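Local structure of uncharacterized protein (Staphylococcus aureus subsp. aureus Mu50, 4QPV) at residues R218-K229 and D257-Y268. The protein is of unknown function, a DUF1672 family member with a unique kinked-helix-beta-beta-beta repeat fold. Sequence-based numbering, arbitrary orientation.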
ATOM      1  N   ARG A 218      11.247  10.013  -8.968  1.00 40.78           N
ATOM      2  CA  ARG A 218      10.330   9.009  -9.508  1.00 38.08           C
ATOM      3  C   ARG A 218       9.727   8.194  -8.370  1.00 37.88           C
ATOM      4  O   ARG A 218      10.410   7.963  -7.359  1.00 35.68           O
ATOM      5  CB  ARG A 218      11.045   8.055 -10.493  1.00 37.65           C
ATOM      6  CG  ARG A 218      12.047   8.719 -11.448  1.00 45.55           C
ATOM      7  CD  ARG A 218      11.391   9.400 -12.628  1.00 54.55           C
ATOM      8  NE  ARG A 218      12.386   9.990 -13.530  1.00 60.03           N
ATOM      9  CZ  ARG A 218      12.827   9.415 -14.644  1.00 66.25           C
ATOM     10  NH1 ARG A 218      12.360   8.234 -15.019  1.00 49.34           N
ATOM     11  NH2 ARG A 218      13.731  10.026 -15.400  1.00 55.44           N
ATOM     12  N   PRO A 219       8.469   7.720  -8.516  1.00 32.35           N
ATOM     13  CA  PRO A 219       7.909   6.812  -7.501  1.00 30.90           C
ATOM     14  C   PRO A 219       8.789   5.568  -7.324  1.00 33.98           C
ATOM     15  O   PRO A 219       9.531   5.181  -8.233  1.00 32.65           O
ATOM     16  CB  PRO A 219       6.542   6.422  -8.073  1.00 31.67           C
ATOM     17  CG  PRO A 219       6.233   7.440  -9.107  1.00 37.61           C
ATOM     18  CD  PRO A 219       7.544   7.892  -9.655  1.00 34.96           C
ATOM     19  N   TYR A 220       8.717   4.962  -6.139  1.00 31.79           N
ATOM     20  CA  TYR A 220       9.488   3.774  -5.807  1.00 31.36           C
ATOM     21  C   TYR A 220       8.598   2.547  -5.774  1.00 32.49           C
ATOM     22  O   TYR A 220       7.545   2.566  -5.127  1.00 30.80           O
ATOM     23  CB  TYR A 220      10.163   3.938  -4.431  1.00 32.99           C
ATOM     24  CG  TYR A 220      11.329   4.898  -4.413  1.00 38.05           C
ATOM     25  CD1 TYR A 220      11.127   6.274  -4.323  1.00 41.29           C
ATOM     26  CD2 TYR A 220      12.639   4.431  -4.415  1.00 39.77           C
ATOM     27  CE1 TYR A 220      12.203   7.165  -4.319  1.00 44.08           C
ATOM     28  CE2 TYR A 220      13.722   5.311  -4.400  1.00 42.54           C
ATOM     29  CZ  TYR A 220      13.501   6.677  -4.349  1.00 51.52           C
ATOM     30  OH  TYR A 220      14.581   7.533  -4.312  1.00 55.53           O
ATOM     31  N   VAL A 221       9.041   1.479  -6.446  1.00 28.75           N
ATOM     32  CA  VAL A 221       8.420   0.154  -6.404  1.00 28.23           C
ATOM     33  C   VAL A 221       9.346  -0.739  -5.556  1.00 31.11           C
ATOM     34  O   VAL A 221      10.515  -0.862  -5.890  1.00 30.56           O
ATOM     35  CB  VAL A 221       8.182  -0.459  -7.805  1.00 32.20           C
ATOM     36  CG1 VAL A 221       7.683  -1.901  -7.692  1.00 31.05           C
ATOM     37  CG2 VAL A 221       7.219   0.385  -8.628  1.00 32.37           C
ATOM     38  N   VAL A 222       8.842  -1.326  -4.460  1.00 28.27           N
ATOM     39  CA  VAL A 222       9.644  -2.217  -3.606  1.00 28.07           C
ATOM     40  C   VAL A 222       8.919  -3.566  -3.500  1.00 26.53           C
ATOM     41  O   VAL A 222       7.768  -3.591  -3.076  1.00 23.98           O
ATOM     42  CB  VAL A 222       9.939  -1.603  -2.189  1.00 34.63           C
ATOM     43  CG1 VAL A 222      10.831  -2.530  -1.370  1.00 34.90           C
ATOM     44  CG2 VAL A 222      10.586  -0.213  -2.293  1.00 35.96           C
ATOM     45  N   THR A 223       9.579  -4.668  -3.861  1.00 23.33           N
ATOM     46  CA  THR A 223       8.943  -5.988  -3.753  1.00 22.11           C
ATOM     47  C   THR A 223       8.881  -6.454  -2.278  1.00 25.46           C
ATOM     48  O   THR A 223       9.652  -5.978  -1.434  1.00 25.75           O
ATOM     49  CB  THR A 223       9.592  -7.063  -4.657  1.00 28.65           C
ATOM     50  OG1 THR A 223      10.877  -7.452  -4.133  1.00 28.20           O
ATOM     51  CG2 THR A 223       9.643  -6.659  -6.152  1.00 30.41           C
ATOM     52  N   THR A 224       7.946  -7.375  -1.993  1.00 22.86           N
ATOM     53  CA  THR A 224       7.720  -7.970  -0.662  1.00 22.35           C
ATOM     54  C   THR A 224       7.651  -9.463  -0.910  1.00 26.58           C
ATOM     55  O   THR A 224       6.566 -10.043  -1.007  1.00 25.50           O
ATOM     56  CB  THR A 224       6.438  -7.401   0.014  1.00 26.78           C
ATOM     57  OG1 THR A 224       5.297  -7.695  -0.808  1.00 25.72           O
ATOM     58  CG2 THR A 224       6.531  -5.886   0.300  1.00 26.67           C
ATOM     59  N   LEU A 225       8.817 -10.071  -1.141  1.00 22.78           N
ATOM     60  CA  LEU A 225       8.869 -11.503  -1.459  1.00 22.00           C
ATOM     61  C   LEU A 225       9.305 -12.330  -0.258  1.00 24.70           C
ATOM     62  O   LEU A 225      10.156 -11.918   0.528  1.00 26.44           O
ATOM     63  CB  LEU A 225       9.809 -11.769  -2.643  1.00 21.57           C
ATOM     64  CG  LEU A 225       9.569 -10.897  -3.890  1.00 21.73           C
ATOM     65  CD1 LEU A 225      10.573 -11.253  -4.990  1.00 21.81           C
ATOM     66  CD2 LEU A 225       8.103 -11.035  -4.408  1.00 21.74           C
ATOM     67  N   PHE A 226       8.708 -13.505  -0.136  1.00 21.33           N
ATOM     68  CA  PHE A 226       8.993 -14.447   0.944  1.00 21.92           C
ATOM     69  C   PHE A 226       9.590 -15.716   0.338  1.00 26.31           C
ATOM     70  O   PHE A 226       8.936 -16.398  -0.464  1.00 24.56           O
ATOM     71  CB  PHE A 226       7.699 -14.746   1.718  1.00 23.41           C
ATOM     72  CG  PHE A 226       7.056 -13.527   2.339  1.00 24.52           C
ATOM     73  CD1 PHE A 226       6.186 -12.720   1.597  1.00 23.84           C
ATOM     74  CD2 PHE A 226       7.309 -13.186   3.669  1.00 26.20           C
ATOM     75  CE1 PHE A 226       5.576 -11.601   2.181  1.00 24.56           C
ATOM     76  CE2 PHE A 226       6.637 -12.110   4.273  1.00 27.43           C
ATOM     77  CZ  PHE A 226       5.782 -11.324   3.521  1.00 24.94           C
ATOM     78  N   SER A 227      10.842 -16.034   0.699  1.00 24.38           N
ATOM     79  CA  SER A 227      11.479 -17.244   0.198  1.00 23.90           C
ATOM     80  C   SER A 227      10.669 -18.500   0.580  1.00 28.76           C
ATOM     81  O   SER A 227      10.082 -18.544   1.661  1.00 28.35           O
ATOM     82  CB  SER A 227      12.888 -17.367   0.764  1.00 25.55           C
ATOM     83  OG  SER A 227      13.504 -18.557   0.307  1.00 27.82           O
ATOM     84  N   THR A 228      10.665 -19.517  -0.283  1.00 24.81           N
ATOM     85  CA  THR A 228      10.020 -20.798   0.037  1.00 26.67           C
ATOM     86  C   THR A 228      11.071 -21.780   0.584  1.00 30.82           C
ATOM     87  O   THR A 228      10.727 -22.916   0.910  1.00 32.46           O
ATOM     88  CB  THR A 228       9.266 -21.398  -1.171  1.00 30.01           C
ATOM     89  OG1 THR A 228      10.190 -21.631  -2.224  1.00 29.41           O
ATOM     90  CG2 THR A 228       8.110 -20.518  -1.656  1.00 30.65           C
ATOM     91  N   LYS A 229      12.344 -21.353   0.686  1.00 28.99           N
ATOM     92  CA  LYS A 229      13.432 -22.181   1.247  1.00 29.69           C
ATOM     93  C   LYS A 229      13.237 -22.386   2.737  1.00 36.96           C
ATOM     94  O   LYS A 229      12.997 -21.417   3.450  1.00 36.10           O
ATOM     95  CB  LYS A 229      14.819 -21.536   1.049  1.00 29.71           C
ATOM     96  CG  LYS A 229      15.236 -21.304  -0.394  1.00 28.82           C
ATOM     97  CD  LYS A 229      16.580 -20.594  -0.418  1.00 32.91           C
ATOM     98  CE  LYS A 229      17.105 -20.401  -1.817  1.00 29.59           C
ATOM     99  NZ  LYS A 229      18.475 -19.821  -1.797  1.00 30.45           N
ATOM    100  N   ASP A 257      11.181   3.461 -16.159  1.00 34.81           N
ATOM    101  CA  ASP A 257      11.124   4.875 -15.771  1.00 36.62           C
ATOM    102  C   ASP A 257      10.813   5.085 -14.264  1.00 39.77           C
ATOM    103  O   ASP A 257      10.764   6.233 -13.821  1.00 40.04           O
ATOM    104  CB  ASP A 257      10.097   5.641 -16.640  1.00 39.02           C
ATOM    105  CG  ASP A 257       8.667   5.112 -16.589  1.00 46.62           C
ATOM    106  OD1 ASP A 257       8.407   4.147 -15.823  1.00 43.58           O
ATOM    107  OD2 ASP A 257       7.810   5.656 -17.317  1.00 53.97           O
ATOM    108  N   LEU A 258      10.596   3.998 -13.480  1.00 35.04           N
ATOM    109  CA  LEU A 258      10.377   4.144 -12.037  1.00 33.27           C
ATOM    110  C   LEU A 258      11.602   3.647 -11.277  1.00 35.62           C
ATOM    111  O   LEU A 258      12.481   3.028 -11.873  1.00 33.36           O
ATOM    112  CB  LEU A 258       9.104   3.377 -11.556  1.00 31.80           C
ATOM    113  CG  LEU A 258       7.770   3.771 -12.201  1.00 37.30           C
ATOM    114  CD1 LEU A 258       6.607   3.001 -11.568  1.00 36.61           C
ATOM    115  CD2 LEU A 258       7.512   5.276 -12.106  1.00 39.32           C
ATOM    116  N   ASN A 259      11.661   3.911  -9.960  1.00 33.79           N
ATOM    117  CA  ASN A 259      12.704   3.324  -9.105  1.00 33.61           C
ATOM    118  C   ASN A 259      12.164   1.960  -8.705  1.00 35.22           C
ATOM    119  O   ASN A 259      11.031   1.881  -8.219  1.00 34.39           O
ATOM    120  CB  ASN A 259      13.023   4.200  -7.906  1.00 34.99           C
ATOM    121  CG  ASN A 259      13.651   5.501  -8.302  1.00 48.82           C
ATOM    122  OD1 ASN A 259      14.641   5.521  -9.028  1.00 46.71           O
ATOM    123  ND2 ASN A 259      13.052   6.612  -7.888  1.00 41.25           N
ATOM    124  N   VAL A 260      12.879   0.880  -9.060  1.00 31.25           N
ATOM    125  CA  VAL A 260      12.399  -0.476  -8.782  1.00 28.65           C
ATOM    126  C   VAL A 260      13.487  -1.221  -8.009  1.00 31.54           C
ATOM    127  O   VAL A 260      14.634  -1.266  -8.439  1.00 30.90           O
ATOM    128  CB  VAL A 260      11.938  -1.237 -10.062  1.00 32.23           C
ATOM    129  CG1 VAL A 260      11.466  -2.664  -9.730  1.00 30.87           C
ATOM    130  CG2 VAL A 260      10.826  -0.467 -10.793  1.00 31.76           C
ATOM    131  N   SER A 261      13.096  -1.826  -6.885  1.00 29.64           N
ATOM    132  CA  SER A 261      14.002  -2.532  -5.979  1.00 30.09           C
ATOM    133  C   SER A 261      13.438  -3.908  -5.615  1.00 30.94           C
ATOM    134  O   SER A 261      12.261  -4.047  -5.262  1.00 30.17           O
ATOM    135  CB  SER A 261      14.211  -1.679  -4.721  1.00 36.98           C
ATOM    136  OG  SER A 261      14.964  -2.324  -3.709  1.00 52.18           O
ATOM    137  N   LEU A 262      14.303  -4.912  -5.658  1.00 27.56           N
ATOM    138  CA  LEU A 262      13.945  -6.272  -5.328  1.00 27.10           C
ATOM    139  C   LEU A 262      14.310  -6.555  -3.871  1.00 29.91           C
ATOM    140  O   LEU A 262      15.463  -6.366  -3.475  1.00 30.46           O
ATOM    141  CB  LEU A 262      14.757  -7.160  -6.299  1.00 28.47           C
ATOM    142  CG  LEU A 262      14.322  -8.564  -6.652  1.00 34.05           C
ATOM    143  CD1 LEU A 262      12.869  -8.620  -7.194  1.00 33.48           C
ATOM    144  CD2 LEU A 262      15.288  -9.156  -7.673  1.00 32.73           C
ATOM    145  N   GLN A 263      13.320  -6.972  -3.060  1.00 26.02           N
ATOM    146  CA  GLN A 263      13.526  -7.402  -1.681  1.00 25.36           C
ATOM    147  C   GLN A 263      12.944  -8.785  -1.499  1.00 27.55           C
ATOM    148  O   GLN A 263      11.860  -9.077  -2.011  1.00 25.08           O
ATOM    149  CB  GLN A 263      12.935  -6.453  -0.627  1.00 26.48           C
ATOM    150  CG  GLN A 263      13.671  -5.112  -0.497  1.00 33.60           C
ATOM    151  CD  GLN A 263      13.195  -4.315   0.709  1.00 46.94           C
ATOM    152  OE1 GLN A 263      12.219  -4.646   1.370  1.00 48.11           O
ATOM    153  NE2 GLN A 263      13.857  -3.223   1.007  1.00 40.52           N
ATOM    154  N   ILE A 264      13.670  -9.628  -0.750  1.00 25.37           N
ATOM    155  CA  ILE A 264      13.263 -10.982  -0.389  1.00 24.23           C
ATOM    156  C   ILE A 264      13.672 -11.234   1.065  1.00 27.23           C
ATOM    157  O   ILE A 264      14.712 -10.754   1.516  1.00 25.76           O
ATOM    158  CB  ILE A 264      13.793 -12.093  -1.357  1.00 26.81           C
ATOM    159  CG1 ILE A 264      12.990 -13.428  -1.149  1.00 25.89           C
ATOM    160  CG2 ILE A 264      15.328 -12.285  -1.212  1.00 27.91           C
ATOM    161  CD1 ILE A 264      13.133 -14.538  -2.226  1.00 25.63           C
ATOM    162  N   SER A 265      12.844 -11.985   1.781  1.00 25.99           N
ATOM    163  CA  SER A 265      13.097 -12.360   3.174  1.00 26.18           C
ATOM    164  C   SER A 265      12.784 -13.851   3.390  1.00 30.02           C
ATOM    165  O   SER A 265      12.447 -14.556   2.433  1.00 29.23           O
ATOM    166  CB  SER A 265      12.255 -11.492   4.104  1.00 27.50           C
ATOM    167  OG  SER A 265      10.867 -11.712   3.866  1.00 32.99           O
ATOM    168  N   ASN A 266      12.787 -14.313   4.651  1.00 27.43           N
ATOM    169  CA  ASN A 266      12.436 -15.711   4.927  1.00 27.95           C
ATOM    170  C   ASN A 266      10.897 -15.902   4.755  1.00 28.55           C
ATOM    171  O   ASN A 266      10.174 -14.940   4.438  1.00 25.67           O
ATOM    172  CB  ASN A 266      12.967 -16.163   6.304  1.00 30.87           C
ATOM    173  CG  ASN A 266      12.278 -15.566   7.510  1.00 39.40           C
ATOM    174  OD1 ASN A 266      11.160 -15.038   7.440  1.00 32.14           O
ATOM    175  ND2 ASN A 266      12.915 -15.691   8.666  1.00 36.50           N
ATOM    176  N   LYS A 267      10.405 -17.142   4.921  1.00 25.72           N
ATOM    177  CA  LYS A 267       9.008 -17.479   4.632  1.00 26.22           C
ATOM    178  C   LYS A 267       8.001 -17.013   5.676  1.00 30.92           C
ATOM    179  O   LYS A 267       6.803 -17.236   5.488  1.00 30.12           O
ATOM    180  CB  LYS A 267       8.875 -19.016   4.463  1.00 30.62           C
ATOM    181  CG  LYS A 267       9.105 -19.830   5.733  1.00 40.36           C
ATOM    182  CD  LYS A 267       8.806 -21.322   5.529  1.00 49.74           C
ATOM    183  CE  LYS A 267       9.863 -22.065   4.742  1.00 63.51           C
ATOM    184  NZ  LYS A 267       9.546 -23.516   4.636  1.00 72.28           N
ATOM    185  N   TYR A 268       8.462 -16.399   6.779  1.00 28.52           N
ATOM    186  CA  TYR A 268       7.571 -16.096   7.899  1.00 28.79           C
ATOM    187  C   TYR A 268       7.077 -14.667   7.963  1.00 31.97           C
ATOM    188  O   TYR A 268       7.679 -13.765   7.396  1.00 31.72           O
ATOM    189  CB  TYR A 268       8.255 -16.441   9.222  1.00 31.92           C
ATOM    190  CG  TYR A 268       8.630 -17.902   9.315  1.00 36.85           C
ATOM    191  CD1 TYR A 268       7.667 -18.874   9.577  1.00 40.28           C
ATOM    192  CD2 TYR A 268       9.940 -18.318   9.106  1.00 38.65           C
ATOM    193  CE1 TYR A 268       8.002 -20.228   9.636  1.00 42.87           C
ATOM    194  CE2 TYR A 268      10.290 -19.667   9.177  1.00 41.31           C
ATOM    195  CZ  TYR A 268       9.317 -20.619   9.440  1.00 52.37           C
ATOM    196  OH  TYR A 268       9.655 -21.950   9.512  1.00 58.56           O
TER
HETATM  197  O   HOH W   1      14.133   9.438  -8.297  1.00 38.94           O
HETATM  198  O   HOH W   2      12.441 -19.212   5.070  1.00 37.09           O
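Asn259 lies over one face of the Tyr220 ring: its CB sits over the ring, 3.9 Å from the centroid, a CH-pi contact. Its amide plane is turned 35° from the ring. ND2, above the same face but offset toward the rim, makes a weak bond to Arg218 O and also donates to a water held by Arg218 N, while OD1 is bonded to His289 N. At the guanidinium edge of Arg218, NH1 donates to Asp257 O at 2.8 Å, nearly in the guanidinium plane; the bend at chi2 (-79°) folds the chain back to that carbonyl. The Phe226 ring presents its edge to Asn266 O and Tyr268 O, 3.4 Å from CD2 and 3.7 Å from CE2 respectively, and makes edge-to-face contacts with Tyr157 and Tyr276.

Between these ends, Val221 N to Asn259 O and Ser261 N to Val221 O show parallel pairing, which is interrupted at Thr223. There OG1, set between the backbone N and the carbonyl carbon (chi1 73°), accepts from Gln263 N at 2.7 Å in place of a main-chain oxygen, and buried Thr223 O has no partner. Pairing resumes through a weak Leu225 N to Gln263 O bond and closes with Ser227 N to Ser265 O at 2.8 Å. On one face Leu225 CB packs against Ile264 CG1, and helix 234-249 covers Leu262 and Ile264. Neighbouring parallel strands 220-227 and 259-265, connected through that helix, form a beta-alpha-beta unit within a mixed sheet.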